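Local atomic coordinates of interferon-inducible and double-stranded-dependent eIF-2kinase (PDB entry 4KMF), a protein that binds Z-DNA through its Zalpha domain and, as a PKR-like kinase, probably phosphorylates the translation initiation factor eIF2alpha. Residues Y41-Q44 with R45-Q48. Residues are numbered along the deposited sequence; the frame is centred on the assembly and turned at random.
With nucleotides of chain B.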
loop_
_atom_site.group_PDB
_atom_site.type_symbol
_atom_site.label_atom_id
_atom_site.label_comp_id
_atom_site.label_asym_id
_atom_site.label_seq_id
_atom_site.Cartn_x
_atom_site.Cartn_y
_atom_site.Cartn_z
ATOM N N TYR A 41 8.720 8.903 -5.958
ATOM C CA TYR A 41 7.988 8.702 -7.210
ATOM C C TYR A 41 7.560 10.023 -7.853
ATOM O O TYR A 41 7.580 10.113 -9.084
ATOM C CB TYR A 41 6.821 7.706 -7.047
ATOM C CG TYR A 41 7.304 6.262 -6.982
ATOM C CD1 TYR A 41 7.626 5.665 -5.742
ATOM C CD2 TYR A 41 7.459 5.501 -8.142
ATOM C CE1 TYR A 41 8.093 4.350 -5.663
ATOM C CE2 TYR A 41 7.935 4.173 -8.073
ATOM C CZ TYR A 41 8.263 3.613 -6.824
ATOM O OH TYR A 41 8.735 2.307 -6.781
ATOM N N ASN A 42 7.235 11.057 -7.051
ATOM C CA ASN A 42 7.013 12.413 -7.628
ATOM C C ASN A 42 8.297 12.921 -8.269
ATOM O O ASN A 42 8.267 13.446 -9.385
ATOM C CB ASN A 42 6.648 13.446 -6.546
ATOM C CG ASN A 42 5.280 13.242 -5.947
ATOM O OD1 ASN A 42 4.407 12.638 -6.545
ATOM N ND2 ASN A 42 5.074 13.825 -4.772
ATOM N N LEU A 43 9.426 12.744 -7.572
ATOM C CA LEU A 43 10.741 13.142 -8.097
ATOM C C LEU A 43 11.084 12.377 -9.371
ATOM O O LEU A 43 11.790 12.877 -10.224
ATOM C CB LEU A 43 11.833 12.977 -7.035
ATOM C CG LEU A 43 11.866 14.018 -5.926
ATOM C CD1 LEU A 43 12.810 13.584 -4.838
ATOM C CD2 LEU A 43 12.293 15.381 -6.516
ATOM N N GLN A 44 10.591 11.160 -9.518
ATOM C CA GLN A 44 10.765 10.444 -10.755
ATOM C C GLN A 44 9.899 11.002 -11.890
ATOM O O GLN A 44 10.365 11.157 -13.028
ATOM C CB GLN A 44 10.466 8.976 -10.519
ATOM C CG GLN A 44 10.780 8.145 -11.753
ATOM C CD GLN A 44 10.657 6.699 -11.486
ATOM O OE1 GLN A 44 11.643 5.970 -11.575
ATOM N NE2 GLN A 44 9.449 6.251 -11.185
ATOM N N ARG A 45 8.648 11.341 -11.581
ATOM C CA ARG A 45 7.782 12.017 -12.537
ATOM C C ARG A 45 8.379 13.337 -13.009
ATOM O O ARG A 45 8.211 13.705 -14.154
ATOM C CB ARG A 45 6.408 12.287 -11.936
ATOM C CG ARG A 45 5.547 11.082 -11.796
ATOM C CD ARG A 45 4.118 11.482 -11.396
ATOM N NE ARG A 45 3.265 11.590 -12.586
ATOM C CZ ARG A 45 2.005 12.048 -12.601
ATOM N NH1 ARG A 45 1.397 12.447 -11.486
ATOM N NH2 ARG A 45 1.332 12.079 -13.740
ATOM N N SER A 46 9.133 14.002 -12.144
ATOM C CA SER A 46 9.665 15.314 -12.454
ATOM C C SER A 46 11.093 15.236 -12.962
ATOM O O SER A 46 11.768 16.259 -13.091
ATOM C CB SER A 46 9.519 16.277 -11.272
ATOM O OG SER A 46 10.256 15.859 -10.138
ATOM N N ASN A 47 11.537 14.012 -13.249
ATOM C CA ASN A 47 12.821 13.729 -13.917
ATOM C C ASN A 47 14.022 14.142 -13.068
ATOM O O ASN A 47 15.078 14.525 -13.582
ATOM C CB ASN A 47 12.851 14.333 -15.336
ATOM C CG ASN A 47 14.051 13.868 -16.150
ATOM O OD1 ASN A 47 14.365 12.674 -16.202
ATOM N ND2 ASN A 47 14.737 14.822 -16.793
ATOM N N GLN A 48 13.885 14.026 -11.751
ATOM C CA GLN A 48 15.000 14.396 -10.873
ATOM C C GLN A 48 15.739 13.162 -10.339
ATOM O O GLN A 48 16.910 13.238 -9.962
ATOM C CB GLN A 48 14.498 15.253 -9.716
ATOM C CG GLN A 48 13.876 16.577 -10.196
ATOM C CD GLN A 48 13.378 17.440 -9.062
ATOM O OE1 GLN A 48 12.154 17.574 -8.820
ATOM N NE2 GLN A 48 14.311 18.017 -8.337
ATOM P P DG B 5 4.893 2.683 0.191
ATOM O OP1 DG B 5 6.273 2.445 0.628
ATOM O OP2 DG B 5 3.784 2.839 1.181
ATOM O "O5'" DG B 5 4.844 3.944 -0.788
ATOM C "C5'" DG B 5 3.590 4.401 -1.302
ATOM C "C4'" DG B 5 3.913 5.457 -2.334
ATOM O "O4'" DG B 5 4.690 4.920 -3.427
ATOM C "C3'" DG B 5 2.658 6.047 -2.934
ATOM O "O3'" DG B 5 2.508 7.288 -2.263
ATOM C "C2'" DG B 5 2.997 6.286 -4.396
ATOM C "C1'" DG B 5 4.225 5.450 -4.667
ATOM N N9 DG B 5 3.961 4.264 -5.491
ATOM C C8 DG B 5 4.626 3.908 -6.647
ATOM N N7 DG B 5 4.211 2.787 -7.160
ATOM C C5 DG B 5 3.182 2.370 -6.304
ATOM C C6 DG B 5 2.384 1.194 -6.362
ATOM O O6 DG B 5 2.454 0.313 -7.239
ATOM N N1 DG B 5 1.452 1.105 -5.313
ATOM C C2 DG B 5 1.334 2.063 -4.317
ATOM N N2 DG B 5 0.408 1.825 -3.375
ATOM N N3 DG B 5 2.136 3.165 -4.224
ATOM C C4 DG B 5 3.005 3.276 -5.274
ATOM P P DC B 4 8.425 0.299 -3.813
ATOM O OP1 DC B 4 9.114 1.544 -4.227
ATOM O OP2 DC B 4 8.656 -0.154 -2.446
ATOM O "O5'" DC B 4 6.860 0.409 -4.046
ATOM C "C5'" DC B 4 6.165 1.681 -3.967
ATOM C "C4'" DC B 4 4.918 1.485 -3.097
ATOM O "O4'" DC B 4 3.999 0.571 -3.749
ATOM C "C3'" DC B 4 5.167 0.868 -1.721
ATOM O "O3'" DC B 4 4.338 1.491 -0.729
ATOM C "C2'" DC B 4 4.760 -0.586 -1.884
ATOM C "C1'" DC B 4 3.568 -0.388 -2.791
ATOM N N1 DC B 4 3.166 -1.629 -3.468
ATOM C C2 DC B 4 2.280 -2.504 -2.829
ATOM O O2 DC B 4 1.849 -2.218 -1.714
ATOM N N3 DC B 4 1.906 -3.646 -3.472
ATOM C C4 DC B 4 2.416 -3.934 -4.681
ATOM N N4 DC B 4 2.007 -5.034 -5.293
ATOM C C5 DC B 4 3.321 -3.047 -5.359
ATOM C C6 DC B 4 3.678 -1.925 -4.719
HETATM O O HOH W 1 1.987 12.859 -8.985
#
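With CG of both L43 and Q48 anti to the carbonyl carbon (chi1 -75° and -62°), the two side chains meet across the end of helix 33-45: the methyl L43 CD2 makes a van der Waals contact with the end amide of Q48, 3.2 Å from Q48 OE1, while both residues pack on I11 of helix 2-17. The helix ends in a Schellman motif with N47, of positive phi, as its C-prime residue. Q48 N donates to L43 O at 2.8 Å, and N47 N reaches Q44 O from above the carbonyl plane (3.1 Å). Just before it, R45 N still makes the helical bond to Y41 O at 3.0 Å; farther out, R45 NH1 donates to a water 2.6 Å away that is weakly bonded to N42 OD1. Y41 faces the DNA: C8 of DG5 of chain B lies over the ring centre, 3.3 Å above the ring plane, and Y41 OH donates in that plane to OP1 of DC4 of chain B (2.7 Å). An alanine at Y41 is likely to leave that phosphate oxygen without its donor and the guanine C8 without the ring beneath it. Tyrosine against the guanine C8, on the recognition helix of a winged helix-turn-helix, is the signature of Z-DNA reading by Zalpha domains.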